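Local structure of putative transcription factor (Chaetomium thermophilum, 5D5W) at residues K10-P15 / V21-D26; S50-F55 / D81-K86. The protein binds DNA as a transcription factor and probably controls gene expression in response to osmotic change, through a two-component system, and to oxidative stress. All blocks are in the same frame, centred on the assembly; numbering follows the deposited sequence.

Interaction 1: K10-P15 / V21-D26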
ATOM      1  N   LYS B  10     -18.744   9.376   6.503  1.00 71.03           N
ATOM      2  CA  LYS B  10     -19.882   8.532   6.113  1.00 74.12           C
ATOM      3  C   LYS B  10     -19.490   7.058   6.016  1.00 69.81           C
ATOM      4  O   LYS B  10     -20.281   6.166   6.333  1.00 67.74           O
ATOM      5  CB  LYS B  10     -20.470   9.013   4.777  1.00 80.91           C
ATOM      6  CG  LYS B  10     -21.904   8.559   4.532  1.00 89.02           C
ATOM      7  CD  LYS B  10     -22.661   9.466   3.564  1.00 93.85           C
ATOM      8  CE  LYS B  10     -22.296   9.200   2.109  1.00 97.22           C
ATOM      9  NZ  LYS B  10     -23.161   9.968   1.158  1.00100.65           N
ATOM     10  N   MET B  11     -18.260   6.820   5.579  1.00 65.88           N
ATOM     11  CA  MET B  11     -17.669   5.486   5.539  1.00 65.36           C
ATOM     12  C   MET B  11     -17.640   4.897   6.950  1.00 65.52           C
ATOM     13  O   MET B  11     -17.931   3.721   7.163  1.00 63.67           O
ATOM     14  CB  MET B  11     -16.238   5.600   4.995  1.00 67.15           C
ATOM     15  CG  MET B  11     -15.670   4.384   4.292  1.00 66.33           C
ATOM     16  SD  MET B  11     -13.980   4.746   3.777  1.00 66.41           S
ATOM     17  CE  MET B  11     -13.181   4.822   5.374  1.00 65.81           C
ATOM     18  N   LEU B  12     -17.288   5.744   7.913  1.00 63.25           N
ATOM     19  CA  LEU B  12     -17.188   5.344   9.305  1.00 62.96           C
ATOM     20  C   LEU B  12     -18.554   5.312   9.994  1.00 66.01           C
ATOM     21  O   LEU B  12     -18.681   4.782  11.096  1.00 67.60           O
ATOM     22  CB  LEU B  12     -16.245   6.299  10.049  1.00 63.92           C
ATOM     23  CG  LEU B  12     -14.754   6.177   9.711  1.00 59.98           C
ATOM     24  CD1 LEU B  12     -13.994   7.451  10.038  1.00 59.93           C
ATOM     25  CD2 LEU B  12     -14.149   5.000  10.449  1.00 59.82           C
ATOM     26  N   GLU B  13     -19.572   5.866   9.340  1.00 68.84           N
ATOM     27  CA  GLU B  13     -20.927   5.928   9.891  1.00 72.78           C
ATOM     28  C   GLU B  13     -21.681   4.615   9.633  1.00 73.12           C
ATOM     29  O   GLU B  13     -22.836   4.466  10.041  1.00 74.41           O
ATOM     30  CB  GLU B  13     -21.680   7.119   9.262  1.00 78.66           C
ATOM     31  CG  GLU B  13     -22.717   7.799  10.150  1.00 84.23           C
ATOM     32  CD  GLU B  13     -23.139   9.181   9.639  1.00 89.00           C
ATOM     33  OE1 GLU B  13     -23.431  10.068  10.474  1.00 88.97           O
ATOM     34  OE2 GLU B  13     -23.182   9.388   8.406  1.00 92.40           O
ATOM     35  N   ASP B  14     -21.024   3.665   8.968  1.00 74.80           N
ATOM     36  CA  ASP B  14     -21.672   2.444   8.486  1.00 75.93           C
ATOM     37  C   ASP B  14     -21.169   1.181   9.200  1.00 74.46           C
ATOM     38  O   ASP B  14     -19.997   0.822   9.073  1.00 66.19           O
ATOM     39  CB  ASP B  14     -21.439   2.311   6.982  1.00 77.53           C
ATOM     40  CG  ASP B  14     -22.227   1.176   6.370  1.00 78.47           C
ATOM     41  OD1 ASP B  14     -22.617   0.244   7.111  1.00 74.95           O
ATOM     42  OD2 ASP B  14     -22.453   1.221   5.143  1.00 78.58           O
ATOM     43  N   PRO B  15     -22.062   0.486   9.937  1.00 79.28           N
ATOM     44  CA  PRO B  15     -21.634  -0.715  10.668  1.00 78.08           C
ATOM     45  C   PRO B  15     -21.350  -1.946   9.796  1.00 73.51           C
ATOM     46  O   PRO B  15     -20.748  -2.907  10.284  1.00 70.66           O
ATOM     47  CB  PRO B  15     -22.806  -0.984  11.629  1.00 79.67           C
ATOM     48  CG  PRO B  15     -23.586   0.286  11.671  1.00 79.84           C
ATOM     49  CD  PRO B  15     -23.443   0.857  10.294  1.00 80.07           C
ATOM     50  N   VAL B  21     -13.167  -1.175   8.900  1.00 66.64           N
ATOM     51  CA  VAL B  21     -12.949   0.254   9.148  1.00 68.41           C
ATOM     52  C   VAL B  21     -13.918   0.738  10.226  1.00 69.10           C
ATOM     53  O   VAL B  21     -15.137   0.572  10.080  1.00 70.80           O
ATOM     54  CB  VAL B  21     -13.174   1.109   7.880  1.00 70.87           C
ATOM     55  CG1 VAL B  21     -12.935   2.590   8.166  1.00 73.81           C
ATOM     56  CG2 VAL B  21     -12.266   0.655   6.761  1.00 72.90           C
ATOM     57  N   ARG B  22     -13.385   1.346  11.291  1.00 66.55           N
ATOM     58  CA  ARG B  22     -14.220   1.871  12.380  1.00 65.52           C
ATOM     59  C   ARG B  22     -13.539   2.975  13.183  1.00 60.10           C
ATOM     60  O   ARG B  22     -12.335   3.173  13.080  1.00 60.72           O
ATOM     61  CB  ARG B  22     -14.624   0.736  13.329  1.00 67.69           C
ATOM     62  CG  ARG B  22     -13.466   0.077  14.072  1.00 73.41           C
ATOM     63  CD  ARG B  22     -13.977  -0.942  15.083  1.00 81.13           C
ATOM     64  NE  ARG B  22     -12.913  -1.585  15.854  1.00 89.62           N
ATOM     65  CZ  ARG B  22     -12.115  -2.558  15.404  1.00 98.15           C
ATOM     66  NH1 ARG B  22     -12.222  -3.018  14.155  1.00102.70           N
ATOM     67  NH2 ARG B  22     -11.189  -3.068  16.211  1.00101.31           N
ATOM     68  N   TRP B  23     -14.327   3.678  13.993  1.00 59.34           N
ATOM     69  CA  TRP B  23     -13.801   4.641  14.961  1.00 57.07           C
ATOM     70  C   TRP B  23     -13.040   3.913  16.057  1.00 59.82           C
ATOM     71  O   TRP B  23     -13.400   2.803  16.458  1.00 58.74           O
ATOM     72  CB  TRP B  23     -14.926   5.448  15.626  1.00 55.67           C
ATOM     73  CG  TRP B  23     -15.672   6.392  14.730  1.00 55.15           C
ATOM     74  CD1 TRP B  23     -16.913   6.205  14.197  1.00 56.50           C
ATOM     75  CD2 TRP B  23     -15.234   7.680  14.280  1.00 55.74           C
ATOM     76  NE1 TRP B  23     -17.271   7.290  13.426  1.00 57.46           N
ATOM     77  CE2 TRP B  23     -16.259   8.210  13.464  1.00 56.51           C
ATOM     78  CE3 TRP B  23     -14.073   8.435  14.481  1.00 55.49           C
ATOM     79  CZ2 TRP B  23     -16.158   9.455  12.851  1.00 56.61           C
ATOM     80  CZ3 TRP B  23     -13.976   9.682  13.875  1.00 54.63           C
ATOM     81  CH2 TRP B  23     -15.014  10.177  13.074  1.00 56.61           C
ATOM     82  N   SER B  24     -11.993   4.555  16.555  1.00 65.85           N
ATOM     83  CA  SER B  24     -11.297   4.075  17.734  1.00 72.75           C
ATOM     84  C   SER B  24     -12.240   4.211  18.915  1.00 81.07           C
ATOM     85  O   SER B  24     -13.016   5.159  18.983  1.00 84.48           O
ATOM     86  CB  SER B  24     -10.033   4.895  17.994  1.00 73.32           C
ATOM     87  OG  SER B  24     -10.342   6.115  18.641  1.00 72.74           O
ATOM     88  N   ASP B  25     -12.154   3.264  19.843  1.00 93.74           N
ATOM     89  CA  ASP B  25     -13.025   3.211  21.031  1.00 98.00           C
ATOM     90  C   ASP B  25     -13.363   4.593  21.618  1.00 92.74           C
ATOM     91  O   ASP B  25     -14.535   4.894  21.888  1.00 81.96           O
ATOM     92  CB  ASP B  25     -12.368   2.336  22.103  1.00104.68           C
ATOM     93  CG  ASP B  25     -11.954   0.975  21.569  1.00110.57           C
ATOM     94  OD1 ASP B  25     -12.841   0.218  21.109  1.00117.25           O
ATOM     95  OD2 ASP B  25     -10.737   0.681  21.595  1.00109.00           O
ATOM     96  N   ASP B  26     -12.328   5.415  21.803  1.00 86.12           N
ATOM     97  CA  ASP B  26     -12.484   6.806  22.222  1.00 83.09           C
ATOM     98  C   ASP B  26     -13.476   7.531  21.330  1.00 77.57           C
ATOM     99  O   ASP B  26     -14.466   8.085  21.809  1.00 84.07           O
ATOM    100  CB  ASP B  26     -11.142   7.544  22.152  1.00 88.19           C
ATOM    101  CG  ASP B  26     -10.223   7.231  23.326  1.00 94.50           C
ATOM    102  OD1 ASP B  26     -10.594   6.408  24.193  1.00 98.96           O
ATOM    103  OD2 ASP B  26      -9.120   7.825  23.384  1.00 99.10           O
TER
HETATM  104  O   HOH W   1     -17.782   1.363  10.603  1.00 61.33           O

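Interaction 2: S50-F55 / D81-K86. With nucleotides of chain A.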
ATOM      1  N   SER B  50      -8.737   2.037  -6.021  1.00 53.62           N
ATOM      2  CA  SER B  50      -8.728   0.914  -5.073  1.00 57.09           C
ATOM      3  C   SER B  50      -7.293   0.700  -4.625  1.00 57.82           C
ATOM      4  O   SER B  50      -6.773  -0.422  -4.591  1.00 58.42           O
ATOM      5  CB  SER B  50      -9.291  -0.355  -5.724  1.00 59.44           C
ATOM      6  OG  SER B  50      -8.353  -0.955  -6.600  1.00 60.83           O
ATOM      7  N   ASN B  51      -6.681   1.818  -4.264  1.00 56.89           N
ATOM      8  CA  ASN B  51      -5.245   1.949  -4.074  1.00 54.88           C
ATOM      9  C   ASN B  51      -5.085   2.594  -2.704  1.00 52.05           C
ATOM     10  O   ASN B  51      -5.547   3.716  -2.476  1.00 57.68           O
ATOM     11  CB  ASN B  51      -4.670   2.821  -5.207  1.00 55.06           C
ATOM     12  CG  ASN B  51      -3.158   2.924  -5.184  1.00 57.38           C
ATOM     13  OD1 ASN B  51      -2.505   2.733  -4.151  1.00 63.21           O
ATOM     14  ND2 ASN B  51      -2.588   3.249  -6.336  1.00 59.44           N
ATOM     15  N   PHE B  52      -4.475   1.874  -1.777  1.00 47.73           N
ATOM     16  CA  PHE B  52      -4.452   2.309  -0.387  1.00 47.22           C
ATOM     17  C   PHE B  52      -3.565   3.529  -0.222  1.00 49.44           C
ATOM     18  O   PHE B  52      -3.880   4.421   0.549  1.00 54.02           O
ATOM     19  CB  PHE B  52      -3.955   1.182   0.506  1.00 46.48           C
ATOM     20  CG  PHE B  52      -4.177   1.430   1.962  1.00 46.54           C
ATOM     21  CD1 PHE B  52      -5.441   1.302   2.511  1.00 45.48           C
ATOM     22  CD2 PHE B  52      -3.117   1.786   2.788  1.00 46.29           C
ATOM     23  CE1 PHE B  52      -5.643   1.536   3.865  1.00 46.38           C
ATOM     24  CE2 PHE B  52      -3.317   2.024   4.132  1.00 45.36           C
ATOM     25  CZ  PHE B  52      -4.580   1.892   4.677  1.00 44.25           C
ATOM     26  N   ALA B  53      -2.463   3.559  -0.967  1.00 48.51           N
ATOM     27  CA  ALA B  53      -1.496   4.643  -0.891  1.00 46.82           C
ATOM     28  C   ALA B  53      -2.108   5.995  -1.231  1.00 47.36           C
ATOM     29  O   ALA B  53      -1.731   7.007  -0.645  1.00 47.87           O
ATOM     30  CB  ALA B  53      -0.325   4.350  -1.809  1.00 48.25           C
ATOM     31  N   SER B  54      -3.059   6.001  -2.164  1.00 46.41           N
ATOM     32  CA  SER B  54      -3.793   7.216  -2.525  1.00 45.44           C
ATOM     33  C   SER B  54      -4.764   7.649  -1.428  1.00 48.11           C
ATOM     34  O   SER B  54      -5.017   8.848  -1.246  1.00 50.93           O
ATOM     35  CB  SER B  54      -4.532   7.007  -3.839  1.00 44.71           C
ATOM     36  OG  SER B  54      -3.613   6.672  -4.860  1.00 44.89           O
ATOM     37  N   PHE B  55      -5.304   6.678  -0.694  1.00 45.04           N
ATOM     38  CA  PHE B  55      -6.123   6.977   0.480  1.00 40.83           C
ATOM     39  C   PHE B  55      -5.263   7.606   1.552  1.00 42.21           C
ATOM     40  O   PHE B  55      -5.647   8.580   2.177  1.00 44.53           O
ATOM     41  CB  PHE B  55      -6.753   5.692   1.022  1.00 40.79           C
ATOM     42  CG  PHE B  55      -7.597   5.893   2.252  1.00 37.50           C
ATOM     43  CD1 PHE B  55      -8.780   6.594   2.185  1.00 39.48           C
ATOM     44  CD2 PHE B  55      -7.201   5.369   3.467  1.00 38.59           C
ATOM     45  CE1 PHE B  55      -9.562   6.781   3.310  1.00 41.10           C
ATOM     46  CE2 PHE B  55      -7.978   5.539   4.597  1.00 40.65           C
ATOM     47  CZ  PHE B  55      -9.164   6.252   4.515  1.00 40.76           C
ATOM     48  N   ASP B  81      -2.489  -5.756  10.663  1.00109.40           N
ATOM     49  CA  ASP B  81      -2.252  -4.729   9.654  1.00105.87           C
ATOM     50  C   ASP B  81      -3.293  -3.625   9.824  1.00 90.93           C
ATOM     51  O   ASP B  81      -4.080  -3.330   8.917  1.00 86.51           O
ATOM     52  CB  ASP B  81      -2.324  -5.341   8.248  1.00116.29           C
ATOM     53  CG  ASP B  81      -1.297  -6.452   8.036  1.00122.91           C
ATOM     54  OD1 ASP B  81      -1.165  -7.329   8.920  1.00125.67           O
ATOM     55  OD2 ASP B  81      -0.629  -6.452   6.974  1.00126.62           O
ATOM     56  N   ALA B  82      -3.292  -3.031  11.012  1.00 78.92           N
ATOM     57  CA  ALA B  82      -4.221  -1.975  11.354  1.00 74.06           C
ATOM     58  C   ALA B  82      -3.512  -0.631  11.251  1.00 72.23           C
ATOM     59  O   ALA B  82      -2.443  -0.435  11.827  1.00 71.26           O
ATOM     60  CB  ALA B  82      -4.759  -2.180  12.756  1.00 73.98           C
ATOM     61  N   TRP B  83      -4.123   0.282  10.505  1.00 68.15           N
ATOM     62  CA  TRP B  83      -3.612   1.624  10.311  1.00 62.09           C
ATOM     63  C   TRP B  83      -4.546   2.563  11.041  1.00 58.41           C
ATOM     64  O   TRP B  83      -5.748   2.525  10.806  1.00 61.70           O
ATOM     65  CB  TRP B  83      -3.617   1.966   8.822  1.00 61.68           C
ATOM     66  CG  TRP B  83      -2.618   1.201   8.037  1.00 62.40           C
ATOM     67  CD1 TRP B  83      -2.548  -0.152   7.891  1.00 62.80           C
ATOM     68  CD2 TRP B  83      -1.539   1.744   7.280  1.00 62.21           C
ATOM     69  NE1 TRP B  83      -1.481  -0.486   7.095  1.00 64.25           N
ATOM     70  CE2 TRP B  83      -0.851   0.663   6.699  1.00 63.77           C
ATOM     71  CE3 TRP B  83      -1.084   3.045   7.035  1.00 61.85           C
ATOM     72  CZ2 TRP B  83       0.269   0.843   5.885  1.00 65.57           C
ATOM     73  CZ3 TRP B  83       0.023   3.225   6.232  1.00 60.38           C
ATOM     74  CH2 TRP B  83       0.691   2.132   5.668  1.00 63.12           C
ATOM     75  N   GLU B  84      -4.004   3.399  11.920  1.00 53.22           N
ATOM     76  CA  GLU B  84      -4.819   4.347  12.666  1.00 53.41           C
ATOM     77  C   GLU B  84      -4.428   5.772  12.318  1.00 53.96           C
ATOM     78  O   GLU B  84      -3.243   6.100  12.349  1.00 49.46           O
ATOM     79  CB  GLU B  84      -4.648   4.123  14.161  1.00 55.75           C
ATOM     80  CG  GLU B  84      -5.647   4.906  14.994  1.00 60.69           C
ATOM     81  CD  GLU B  84      -5.487   4.676  16.478  1.00 63.01           C
ATOM     82  OE1 GLU B  84      -4.554   3.956  16.879  1.00 62.83           O
ATOM     83  OE2 GLU B  84      -6.300   5.229  17.247  1.00 69.51           O
ATOM     84  N   PHE B  85      -5.419   6.611  12.000  1.00 53.50           N
ATOM     85  CA  PHE B  85      -5.176   8.018  11.668  1.00 53.26           C
ATOM     86  C   PHE B  85      -5.974   8.964  12.535  1.00 55.41           C
ATOM     87  O   PHE B  85      -7.062   8.625  13.004  1.00 56.82           O
ATOM     88  CB  PHE B  85      -5.513   8.297  10.214  1.00 53.66           C
ATOM     89  CG  PHE B  85      -4.627   7.577   9.259  1.00 51.54           C
ATOM     90  CD1 PHE B  85      -4.930   6.281   8.864  1.00 48.28           C
ATOM     91  CD2 PHE B  85      -3.483   8.183   8.772  1.00 51.01           C
ATOM     92  CE1 PHE B  85      -4.110   5.603   7.994  1.00 46.28           C
ATOM     93  CE2 PHE B  85      -2.655   7.509   7.897  1.00 50.96           C
ATOM     94  CZ  PHE B  85      -2.971   6.214   7.511  1.00 49.21           C
ATOM     95  N   LYS B  86      -5.429  10.164  12.720  1.00 58.23           N
ATOM     96  CA  LYS B  86      -5.994  11.132  13.652  1.00 60.13           C
ATOM     97  C   LYS B  86      -5.912  12.570  13.142  1.00 57.21           C
ATOM     98  O   LYS B  86      -4.865  13.040  12.695  1.00 53.99           O
ATOM     99  CB  LYS B  86      -5.278  11.026  14.993  1.00 65.26           C
ATOM    100  CG  LYS B  86      -6.063  11.572  16.175  1.00 70.72           C
ATOM    101  CD  LYS B  86      -5.288  11.356  17.471  1.00 75.65           C
ATOM    102  CE  LYS B  86      -6.188  11.022  18.655  1.00 80.38           C
ATOM    103  NZ  LYS B  86      -5.504  10.130  19.639  1.00 80.57           N
TER
ATOM    104  P    DT A   4      -5.119   6.065  -8.359  1.00 51.00           P
ATOM    105  OP1  DT A   4      -5.588   4.969  -9.240  1.00 54.96           O
ATOM    106  OP2  DT A   4      -5.079   5.882  -6.883  1.00 48.77           O
ATOM    107  O5'  DT A   4      -3.662   6.488  -8.851  1.00 49.75           O
ATOM    108  C5'  DT A   4      -3.446   6.957 -10.195  1.00 45.31           C
ATOM    109  C4'  DT A   4      -2.005   7.372 -10.373  1.00 44.78           C
ATOM    110  O4'  DT A   4      -1.754   8.639  -9.714  1.00 42.08           O
ATOM    111  C3'  DT A   4      -0.992   6.385  -9.794  1.00 46.45           C
ATOM    112  O3'  DT A   4      -0.028   6.084 -10.803  1.00 52.68           O
ATOM    113  C2'  DT A   4      -0.378   7.124  -8.617  1.00 42.94           C
ATOM    114  C1'  DT A   4      -0.510   8.572  -9.049  1.00 40.41           C
ATOM    115  N1   DT A   4      -0.517   9.581  -7.969  1.00 37.87           N
ATOM    116  C2   DT A   4       0.202  10.740  -8.158  1.00 38.44           C
ATOM    117  O2   DT A   4       0.854  10.966  -9.164  1.00 41.16           O
ATOM    118  N3   DT A   4       0.140  11.625  -7.113  1.00 35.83           N
ATOM    119  C4   DT A   4      -0.565  11.479  -5.934  1.00 37.00           C
ATOM    120  O4   DT A   4      -0.544  12.373  -5.094  1.00 37.64           O
ATOM    121  C5   DT A   4      -1.300  10.246  -5.806  1.00 35.01           C
ATOM    122  C7   DT A   4      -2.072   9.992  -4.553  1.00 36.29           C
ATOM    123  C6   DT A   4      -1.243   9.372  -6.817  1.00 36.41           C
TER

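Interaction 1: K10-P15 / V21-D26
L12 lies between V21 and W23 and touches both with different atoms. Its CB sits over the pyrrole part of the indole, 4.1 Å from the centroid of the W23 five-membered ring. The line from that centroid to CB leans 29° from the ring normal, so this is a CH-pi contact over the face. L12 CD1 covers the same face nearer the rim, toward the six-membered ring. The other branch turns to the strand: L12 CD2 is 3.5 Å from V21 CG1 and packs equally close to the carbonyl carbon of R22. L12 CG lies anti to its own carbonyl carbon (chi1 -71°), and from there the branch at CG sends CD1 toward the tryptophan and CD2 toward the valine. V21 CG1 is shared, because M11 CE also reaches it at 3.6 Å. The M11 chain bends at its last torsion (chi3 69°), and this brings the methyl round to the valine. Segment 10-15 takes in the last part of helix 3-12, and segment 21-26 holds strand 21-23, an outermost strand of the chain's antiparallel sheet. Helix and sheet belong to the winged helix-turn-helix fold of the HSF-type DNA-binding domain. One water joins the backbones beside this apolar patch. It donates to D14 O at 2.7 Å and to V21 O at 2.8 Å, and so ties the turn after the helix to the start of the strand. Further out, helix 35-46 packs against the same residues: F38 touches both M11 and V21, and I42 also meets M11. The W23 ring is set by aromatic neighbours, with Y9 steeply inclined to it and F90 closer to parallel. R22 pairs through its backbone with V31, which fixes strand 21-23 to the next strand.

Interaction 2: S50-F55 / D81-K86
F52 points the edge of its ring at the face of W83, a T-shaped (edge-to-face) pair. The planes stand at 72°, and the F52 ring centroid is 4.9 Å from that of the W83 five-membered ring. F52 CE2 leads: it stands over the middle of the indole and comes within 3.6 Å of W83 CD2, an atom of the ring fusion. CZ follows, 4.0 Å from W83 CG. F52 CG is anti to the backbone N (chi1 -167°), which carries the phenyl ring from the first turn of its helix across to the strand. The indole also makes a cation-pi contact with K66 and touches V56. A leucine in place of W83 would probably leave the F52 edge without its aromatic face and K66 without its pi partner. N51 caps the helix, its OD1 accepting a weak bond from A53 N at 3.3 Å. S54 faces the DNA. Its OG donates to OP2 of DT4 of chain A at 2.6 Å, and N51 CB packs against the same phosphate oxygen. Helix 52-61 thus meets the DNA backbone at its start while F52 packs on strand 82-86. This is the recognition helix of a winged helix-turn-helix, resting on the sheet of the HSF-type DNA-binding domain.

Interaction 1 and interaction 2 lie on opposite sides of the chain's centre, with their own centres about 14 Å apart. They follow one another along the chain and meet the same antiparallel sheet, where strand 30-33 lies between strands 21-23 and 82-86. V32 of strand 30-33 touches V21 of interaction 1 and F52 of interaction 2. F38 of helix 35-46 joins them too, since it packs beside interaction 1 and meets F55 edge-to-face. The two also touch directly, S24 CB being 3.8 Å from E84 OE2. Only interaction 2 reaches the DNA; interaction 1 stays about 11 Å from the bound nucleic acid, measured between nearest atoms.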